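Local structure of putative transcriptional regulator (Listeria innocua, 3LWF) at residues T23-Y28 with T101-I106; A71-S76 with Y84-D89. The protein probably binds DNA as a dimeric transcription factor of the Rrf2 family, through a winged helix-turn-helix domain. All coordinates share one frame; numbering follows the deposited sequence.

How the contacts relate
From the N terminus, the chain enters contact 1 at T23-Y28, where helix 24-38 starts. It then runs through helices 47-54 and 58-70 and reaches A71-S76, whose strand pairs with Y84-D89 to close the short hairpin of contact 2. Helix 95-102 follows, and its end at T101-I106 returns to T23-Y28, closing the larger loop of contact 1. Contact 2 is therefore nested inside contact 1, with centres about 18 Å apart. T101 joins them directly, its OG1 lying 3.6 Å from I73 CD1. Together they tie the start of helix 24-38, the end of helix 95-102 and the hairpin into one domain.

Contact 1. Residues T23-Y28 with T101-I106; sequences TTKGRY and TLEGPI. With SO4 (sulfate ion), chain F.
The start of helix 24-38 meets the end of helix 95-102 at close range, the CA atoms of G26 and L102 lying 5.2 Å apart. Both belong to the winged helix-turn-helix domain expected of an Rrf2 regulator, and the join is made by a carboxylate set into a helix N terminus. In E103, the first residue beyond its helix, a bend at chi2 (-77°) turns the carboxylate back toward the opening turn of helix 24-38. There OE2 accepts from two donors: T23 OG1 at 2.6 Å, on the syn side and 15° out of the carboxylate plane, and G26 N at 2.8 Å, on the anti lone pair. OE1 takes T23 N at 3.1 Å, with the N-H nearly straight (168°), although T23 N meets OE1 from above the carboxylate plane. Three donors thus fix the rotation of this buried group, and the helix end would probably favour its charged form. T23 OG1 also accepts from K25 N as the N-cap, so one hydroxyl serves both the cap and the carboxylate. G26 has its CA 4.0 Å from E103 CG, a spacing that leaves little room for a side chain there. Beside this polar centre L102 rests CD1 against K25 O, while the aliphatic part of K25 runs alongside L102 O. R27 turns the other way and forms a salt bridge with E115 of the second subunit, which places the contact close to the dimer interface. Farther out, a sulfate, probably from the crystallisation liquor, spans the two segments: its O4 accepts from K25 NZ at 2.6 Å and from G104 N at 3.1 Å.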
ATOM      1  N   THR A  23      -1.480  -9.111  -9.315  1.00 24.85           N
ATOM      2  CA  THR A  23      -1.828 -10.463  -9.749  1.00 23.89           C
ATOM      3  C   THR A  23      -0.629 -11.181 -10.312  1.00 24.81           C
ATOM      4  O   THR A  23       0.522 -10.689 -10.267  1.00 24.24           O
ATOM      5  CB  THR A  23      -2.941 -10.416 -10.809  1.00 24.47           C
ATOM      6  OG1 THR A  23      -2.412  -9.978 -12.062  1.00 21.96           O
ATOM      7  CG2 THR A  23      -4.030  -9.458 -10.362  1.00 20.83           C
ATOM      8  N   THR A  24      -0.880 -12.370 -10.834  1.00 23.56           N
ATOM      9  CA  THR A  24       0.198 -13.112 -11.456  1.00 21.98           C
ATOM     10  C   THR A  24       0.749 -12.417 -12.693  1.00 20.30           C
ATOM     11  O   THR A  24       1.857 -12.705 -13.102  1.00 20.56           O
ATOM     12  CB  THR A  24      -0.226 -14.534 -11.802  1.00 22.59           C
ATOM     13  OG1 THR A  24      -1.355 -14.485 -12.662  1.00 23.65           O
ATOM     14  CG2 THR A  24      -0.568 -15.298 -10.531  1.00 21.02           C
ATOM     15  N   LYS A  25       0.007 -11.487 -13.274  1.00 18.60           N
ATOM     16  CA  LYS A  25       0.466 -10.858 -14.481  1.00 18.99           C
ATOM     17  C   LYS A  25       1.714 -10.022 -14.176  1.00 20.23           C
ATOM     18  O   LYS A  25       2.750 -10.181 -14.814  1.00 21.28           O
ATOM     19  CB  LYS A  25      -0.649  -9.960 -15.065  1.00 18.57           C
ATOM     20  CG  LYS A  25      -1.895 -10.675 -15.467  1.00 19.23           C
ATOM     21  CD  LYS A  25      -2.899  -9.656 -16.135  1.00 22.01           C
ATOM     22  CE  LYS A  25      -3.460  -8.692 -15.070  1.00 27.45           C
ATOM     23  NZ  LYS A  25      -4.704  -7.987 -15.395  1.00 42.74           N
ATOM     24  N   GLY A  26       1.606  -9.141 -13.184  1.00 20.11           N
ATOM     25  CA  GLY A  26       2.725  -8.329 -12.745  1.00 22.13           C
ATOM     26  C   GLY A  26       3.821  -9.189 -12.142  1.00 21.13           C
ATOM     27  O   GLY A  26       5.006  -8.978 -12.386  1.00 22.80           O
ATOM     28  N   ARG A  27       3.438 -10.133 -11.310  1.00 20.83           N
ATOM     29  CA  ARG A  27       4.435 -10.917 -10.613  1.00 22.19           C
ATOM     30  C   ARG A  27       5.242 -11.776 -11.581  1.00 21.84           C
ATOM     31  O   ARG A  27       6.450 -11.852 -11.481  1.00 22.72           O
ATOM     32  CB  ARG A  27       3.811 -11.783  -9.518  1.00 22.30           C
ATOM     33  CG  ARG A  27       3.240 -10.954  -8.364  1.00 25.40           C
ATOM     34  CD  ARG A  27       2.404 -11.818  -7.470  1.00 28.15           C
ATOM     35  NE  ARG A  27       1.545 -11.057  -6.570  1.00 27.39           N
ATOM     36  CZ  ARG A  27       1.661 -11.014  -5.249  1.00 25.78           C
ATOM     37  NH1 ARG A  27       2.611 -11.671  -4.599  1.00 26.23           N
ATOM     38  NH2 ARG A  27       0.791 -10.304  -4.561  1.00 24.65           N
ATOM     39  N   TYR A  28       4.566 -12.473 -12.479  1.00 23.97           N
ATOM     40  CA  TYR A  28       5.286 -13.303 -13.453  1.00 24.97           C
ATOM     41  C   TYR A  28       6.025 -12.447 -14.488  1.00 23.91           C
ATOM     42  O   TYR A  28       7.025 -12.882 -15.043  1.00 24.16           O
ATOM     43  CB  TYR A  28       4.345 -14.265 -14.154  1.00 23.37           C
ATOM     44  CG  TYR A  28       3.769 -15.353 -13.284  1.00 23.95           C
ATOM     45  CD1 TYR A  28       4.126 -15.498 -11.954  1.00 28.20           C
ATOM     46  CD2 TYR A  28       2.871 -16.265 -13.820  1.00 27.12           C
ATOM     47  CE1 TYR A  28       3.557 -16.490 -11.165  1.00 28.26           C
ATOM     48  CE2 TYR A  28       2.323 -17.265 -13.059  1.00 29.02           C
ATOM     49  CZ  TYR A  28       2.660 -17.370 -11.731  1.00 30.24           C
ATOM     50  OH  TYR A  28       2.108 -18.372 -10.977  1.00 35.91           O
ATOM     51  N   THR A 101       2.869  -2.028 -16.802  1.00 21.40           N
ATOM     52  CA  THR A 101       2.656  -2.568 -18.158  1.00 20.60           C
ATOM     53  C   THR A 101       1.718  -3.771 -18.118  1.00 18.54           C
ATOM     54  O   THR A 101       0.885  -3.951 -19.007  1.00 21.67           O
ATOM     55  CB  THR A 101       4.003  -2.951 -18.852  1.00 21.91           C
ATOM     56  OG1 THR A 101       4.835  -1.793 -18.961  1.00 20.10           O
ATOM     57  CG2 THR A 101       3.780  -3.550 -20.230  1.00 14.56           C
ATOM     58  N   LEU A 102       1.826  -4.581 -17.080  1.00 20.69           N
ATOM     59  CA  LEU A 102       1.131  -5.877 -17.021  1.00 20.29           C
ATOM     60  C   LEU A 102      -0.156  -5.891 -16.176  1.00 20.04           C
ATOM     61  O   LEU A 102      -1.049  -6.704 -16.440  1.00 20.70           O
ATOM     62  CB  LEU A 102       2.114  -6.983 -16.563  1.00 18.52           C
ATOM     63  CG  LEU A 102       3.141  -7.338 -17.664  1.00 23.11           C
ATOM     64  CD1 LEU A 102       4.198  -8.311 -17.171  1.00 20.95           C
ATOM     65  CD2 LEU A 102       2.434  -7.913 -18.913  1.00 23.64           C
ATOM     66  N   GLU A 103      -0.245  -5.024 -15.164  1.00 20.96           N
ATOM     67  CA  GLU A 103      -1.420  -4.936 -14.314  1.00 21.71           C
ATOM     68  C   GLU A 103      -2.336  -3.876 -14.789  1.00 22.95           C
ATOM     69  O   GLU A 103      -1.925  -2.863 -15.312  1.00 26.69           O
ATOM     70  CB  GLU A 103      -1.045  -4.610 -12.881  1.00 21.21           C
ATOM     71  CG  GLU A 103      -0.203  -5.711 -12.239  1.00 21.49           C
ATOM     72  CD  GLU A 103      -1.049  -6.912 -11.828  1.00 25.34           C
ATOM     73  OE1 GLU A 103      -2.072  -6.715 -11.163  1.00 36.04           O
ATOM     74  OE2 GLU A 103      -0.707  -8.050 -12.154  1.00 31.12           O
ATOM     75  N   GLY A 104      -3.603  -4.072 -14.543  1.00 25.32           N
ATOM     76  CA  GLY A 104      -4.495  -2.935 -14.575  1.00 28.77           C
ATOM     77  C   GLY A 104      -4.142  -1.925 -13.477  1.00 29.76           C
ATOM     78  O   GLY A 104      -3.226  -2.146 -12.656  1.00 26.02           O
ATOM     79  N   PRO A 105      -4.867  -0.804 -13.453  1.00 27.01           N
ATOM     80  CA  PRO A 105      -4.666   0.199 -12.406  1.00 25.28           C
ATOM     81  C   PRO A 105      -4.730  -0.478 -11.056  1.00 26.15           C
ATOM     82  O   PRO A 105      -5.659  -1.232 -10.828  1.00 27.01           O
ATOM     83  CB  PRO A 105      -5.859   1.165 -12.601  1.00 22.89           C
ATOM     84  CG  PRO A 105      -6.237   1.000 -14.034  1.00 25.08           C
ATOM     85  CD  PRO A 105      -6.000  -0.472 -14.336  1.00 28.37           C
ATOM     86  N   ILE A 106      -3.750  -0.265 -10.185  1.00 24.36           N
ATOM     87  CA  ILE A 106      -3.761  -0.884  -8.854  1.00 23.79           C
ATOM     88  C   ILE A 106      -4.212   0.152  -7.801  1.00 23.72           C
ATOM     89  O   ILE A 106      -3.618   1.216  -7.671  1.00 22.92           O
ATOM     90  CB  ILE A 106      -2.375  -1.380  -8.483  1.00 25.30           C
ATOM     91  CG1 ILE A 106      -1.921  -2.514  -9.420  1.00 24.53           C
ATOM     92  CG2 ILE A 106      -2.319  -1.790  -7.030  1.00 24.42           C
ATOM     93  CD1 ILE A 106      -0.388  -2.571  -9.481  1.00 27.54           C
TER
HETATM   94  S   SO4 F 142      -6.262  -6.587 -13.017  0.50 36.64           S
HETATM   95  O1  SO4 F 142      -6.588  -6.143 -11.658  0.50 39.01           O
HETATM   96  O2  SO4 F 142      -6.809  -7.932 -13.214  0.50 28.07           O
HETATM   97  O3  SO4 F 142      -6.891  -5.592 -13.884  0.50 27.43           O
HETATM   98  O4  SO4 F 142      -4.798  -6.611 -13.147  0.50 22.00           O

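Contact 2. Residues A71-S76 with Y84-D89; sequences AGIVKS and YVLNGD. With SO4 (sulfate ion), chain G; SO4 (sulfate ion), chain J.
K75 and V85 exchange two backbone hydrogen bonds, K75 N to V85 O at 2.9 Å and V85 N to K75 O at 3.0 Å, which defines an antiparallel hydrogen-bonded pair. Strands 74-76 and 84-86, at 154° between their directions, form a hairpin that probably corresponds to the wing of a winged helix-turn-helix domain. V74 with L86 and S76 with Y84 are the neighbouring non-hydrogen-bonded pairs. Past the last strand pair one more backbone bond follows, N87 N to I73 O at 2.8 Å, arriving above the carbonyl plane. N87 also sends ND2 to G72 O at 2.9 Å, its chi1 of -169° carrying CG away from the backbone N, and that acceptor lies close to the plane of the amide. G72 ends helix 58-70 in a Schellman motif with positive phi; through its bond to G72 O, N87 holds the turn from helix to strand.

On the face shared by S76 and Y84, the tyrosine ring lies obliquely against S76, with CE1 3.4 Å from S76 CB, and V74 CG2 meets CD1 of the same ring. V74 and Y84 also touch L36 of helix 24-38, while L68 and I65 of helix 58-70 meet V74 and Y84 respectively, seating the hairpin on both helices. On the face of K75 and V85, K75 CG packs 3.6 Å from N87 CG, beyond the end of the strand. S76 OG donates to O2 of a sulfate, probably from the crystallisation liquor, at 2.6 Å; a second sulfate lies by K75 NZ at a distance too short to be taken at face value. The anion at S76 is consistent with a wing that could meet DNA phosphates.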
ATOM      1  N   ALA A  71       6.113  -2.500 -25.128  1.00 21.74           N
ATOM      2  CA  ALA A  71       6.518  -1.334 -24.352  1.00 22.60           C
ATOM      3  C   ALA A  71       8.038  -1.107 -24.418  1.00 23.72           C
ATOM      4  O   ALA A  71       8.511  -0.204 -23.776  1.00 25.76           O
ATOM      5  CB  ALA A  71       6.067  -1.476 -22.877  1.00 18.75           C
ATOM      6  N   GLY A  72       8.777  -1.978 -25.116  1.00 21.85           N
ATOM      7  CA  GLY A  72      10.218  -1.860 -25.294  1.00 22.57           C
ATOM      8  C   GLY A  72      11.076  -2.441 -24.179  1.00 23.98           C
ATOM      9  O   GLY A  72      12.287  -2.228 -24.147  1.00 25.93           O
ATOM     10  N   ILE A  73      10.459  -3.173 -23.264  1.00 22.71           N
ATOM     11  CA  ILE A  73      11.164  -3.675 -22.092  1.00 20.97           C
ATOM     12  C   ILE A  73      11.977  -4.919 -22.465  1.00 20.07           C
ATOM     13  O   ILE A  73      13.071  -5.165 -21.896  1.00 19.90           O
ATOM     14  CB  ILE A  73      10.171  -3.928 -20.925  1.00 18.49           C
ATOM     15  CG1 ILE A  73       9.589  -2.584 -20.464  1.00 24.57           C
ATOM     16  CG2 ILE A  73      10.842  -4.638 -19.735  1.00 16.86           C
ATOM     17  CD1 ILE A  73       8.281  -2.675 -19.588  1.00 20.91           C
ATOM     18  N   VAL A  74      11.437  -5.708 -23.398  1.00 19.47           N
ATOM     19  CA  VAL A  74      12.128  -6.886 -23.881  1.00 20.34           C
ATOM     20  C   VAL A  74      12.150  -6.800 -25.392  1.00 22.89           C
ATOM     21  O   VAL A  74      11.417  -6.007 -25.979  1.00 22.81           O
ATOM     22  CB  VAL A  74      11.440  -8.165 -23.443  1.00 20.05           C
ATOM     23  CG1 VAL A  74      11.377  -8.200 -21.937  1.00 17.44           C
ATOM     24  CG2 VAL A  74      10.037  -8.356 -24.160  1.00 17.35           C
ATOM     25  N   LYS A  75      13.050  -7.556 -26.013  1.00 20.47           N
ATOM     26  CA  LYS A  75      13.034  -7.736 -27.461  1.00 22.15           C
ATOM     27  C   LYS A  75      13.014  -9.208 -27.810  1.00 21.86           C
ATOM     28  O   LYS A  75      13.640 -10.034 -27.080  1.00 20.95           O
ATOM     29  CB  LYS A  75      14.267  -7.123 -28.100  1.00 23.25           C
ATOM     30  CG  LYS A  75      14.130  -5.640 -28.340  1.00 29.84           C
ATOM     31  CD  LYS A  75      14.604  -5.256 -29.693  1.00 30.87           C
ATOM     32  CE  LYS A  75      14.384  -3.779 -29.958  1.00 30.96           C
ATOM     33  NZ  LYS A  75      15.640  -3.049 -29.820  1.00 35.02           N
ATOM     34  N   SER A  76      12.307  -9.533 -28.896  1.00 19.65           N
ATOM     35  CA  SER A  76      12.246 -10.911 -29.391  1.00 22.00           C
ATOM     36  C   SER A  76      13.252 -11.090 -30.517  1.00 24.09           C
ATOM     37  O   SER A  76      13.551 -10.134 -31.248  1.00 22.58           O
ATOM     38  CB  SER A  76      10.854 -11.268 -29.903  1.00 23.21           C
ATOM     39  OG  SER A  76      10.474 -10.435 -30.970  1.00 21.96           O
ATOM     40  N   TYR A  84      14.043 -14.194 -26.090  1.00 19.01           N
ATOM     41  CA  TYR A  84      13.901 -12.829 -25.619  1.00 18.71           C
ATOM     42  C   TYR A  84      15.168 -12.399 -24.913  1.00 18.81           C
ATOM     43  O   TYR A  84      15.934 -13.242 -24.395  1.00 18.25           O
ATOM     44  CB  TYR A  84      12.682 -12.713 -24.695  1.00 17.29           C
ATOM     45  CG  TYR A  84      11.413 -12.928 -25.457  1.00 18.78           C
ATOM     46  CD1 TYR A  84      10.757 -11.867 -26.074  1.00 23.84           C
ATOM     47  CD2 TYR A  84      10.894 -14.196 -25.606  1.00 24.30           C
ATOM     48  CE1 TYR A  84       9.609 -12.080 -26.821  1.00 21.95           C
ATOM     49  CE2 TYR A  84       9.742 -14.410 -26.308  1.00 22.23           C
ATOM     50  CZ  TYR A  84       9.121 -13.352 -26.926  1.00 23.15           C
ATOM     51  OH  TYR A  84       8.012 -13.602 -27.653  1.00 28.80           O
ATOM     52  N   VAL A  85      15.420 -11.104 -24.963  1.00 16.55           N
ATOM     53  CA  VAL A  85      16.482 -10.442 -24.205  1.00 18.78           C
ATOM     54  C   VAL A  85      15.897  -9.192 -23.529  1.00 22.57           C
ATOM     55  O   VAL A  85      14.921  -8.628 -24.022  1.00 18.24           O
ATOM     56  CB  VAL A  85      17.681 -10.009 -25.115  1.00 20.29           C
ATOM     57  CG1 VAL A  85      18.344 -11.263 -25.751  1.00 16.72           C
ATOM     58  CG2 VAL A  85      17.277  -8.978 -26.195  1.00 16.66           C
ATOM     59  N   LEU A  86      16.485  -8.766 -22.408  1.00 21.81           N
ATOM     60  CA  LEU A  86      16.082  -7.501 -21.804  1.00 24.61           C
ATOM     61  C   LEU A  86      16.480  -6.357 -22.745  1.00 23.07           C
ATOM     62  O   LEU A  86      17.538  -6.364 -23.310  1.00 24.34           O
ATOM     63  CB  LEU A  86      16.752  -7.321 -20.437  1.00 24.29           C
ATOM     64  CG  LEU A  86      16.183  -6.249 -19.504  1.00 25.96           C
ATOM     65  CD1 LEU A  86      14.780  -6.644 -19.136  1.00 19.95           C
ATOM     66  CD2 LEU A  86      17.042  -6.139 -18.237  1.00 24.27           C
ATOM     67  N   ASN A  87      15.620  -5.398 -22.963  1.00 23.38           N
ATOM     68  CA  ASN A  87      15.962  -4.336 -23.879  1.00 25.95           C
ATOM     69  C   ASN A  87      16.386  -3.051 -23.175  1.00 29.09           C
ATOM     70  O   ASN A  87      15.965  -1.964 -23.525  1.00 34.66           O
ATOM     71  CB  ASN A  87      14.796  -4.033 -24.778  1.00 24.15           C
ATOM     72  CG  ASN A  87      15.188  -3.125 -25.926  1.00 27.98           C
ATOM     73  OD1 ASN A  87      16.237  -3.288 -26.516  1.00 27.18           O
ATOM     74  ND2 ASN A  87      14.337  -2.192 -26.254  1.00 18.95           N
ATOM     75  N   GLY A  88      17.283  -3.141 -22.240  1.00 30.20           N
ATOM     76  CA  GLY A  88      17.759  -1.929 -21.602  1.00 30.32           C
ATOM     77  C   GLY A  88      18.590  -2.298 -20.411  1.00 29.78           C
ATOM     78  O   GLY A  88      18.827  -3.475 -20.132  1.00 29.76           O
ATOM     79  N   ASP A  89      18.996  -1.272 -19.690  1.00 27.47           N
ATOM     80  CA  ASP A  89      19.856  -1.432 -18.549  1.00 26.77           C
ATOM     81  C   ASP A  89      18.991  -1.807 -17.346  1.00 23.67           C
ATOM     82  O   ASP A  89      18.095  -1.066 -17.018  1.00 22.70           O
ATOM     83  CB  ASP A  89      20.519  -0.073 -18.315  1.00 27.18           C
ATOM     84  CG  ASP A  89      21.635  -0.121 -17.319  1.00 26.54           C
ATOM     85  OD1 ASP A  89      21.824  -1.138 -16.636  1.00 29.57           O
ATOM     86  OD2 ASP A  89      22.357   0.889 -17.262  1.00 36.16           O
TER
HETATM   87  S   SO4 G 143      15.345   0.278 -29.886  0.70 68.36           S
HETATM   88  O1  SO4 G 143      16.162   0.433 -31.099  0.70 64.98           O
HETATM   89  O2  SO4 G 143      15.430   1.463 -29.049  0.70 74.07           O
HETATM   90  O3  SO4 G 143      13.944   0.094 -30.234  0.70 62.97           O
HETATM   91  O4  SO4 G 143      15.858  -0.817 -29.080  0.70 70.61           O
HETATM   92  S   SO4 J 146       7.667 -10.346 -32.775  0.50 58.61           S
HETATM   93  O1  SO4 J 146       7.866  -8.895 -32.829  0.50 55.64           O
HETATM   94  O2  SO4 J 146       7.946 -10.798 -31.411  0.50 55.33           O
HETATM   95  O3  SO4 J 146       6.306 -10.726 -33.146  0.50 56.52           O
HETATM   96  O4  SO4 J 146       8.569 -10.988 -33.727  0.50 58.83           O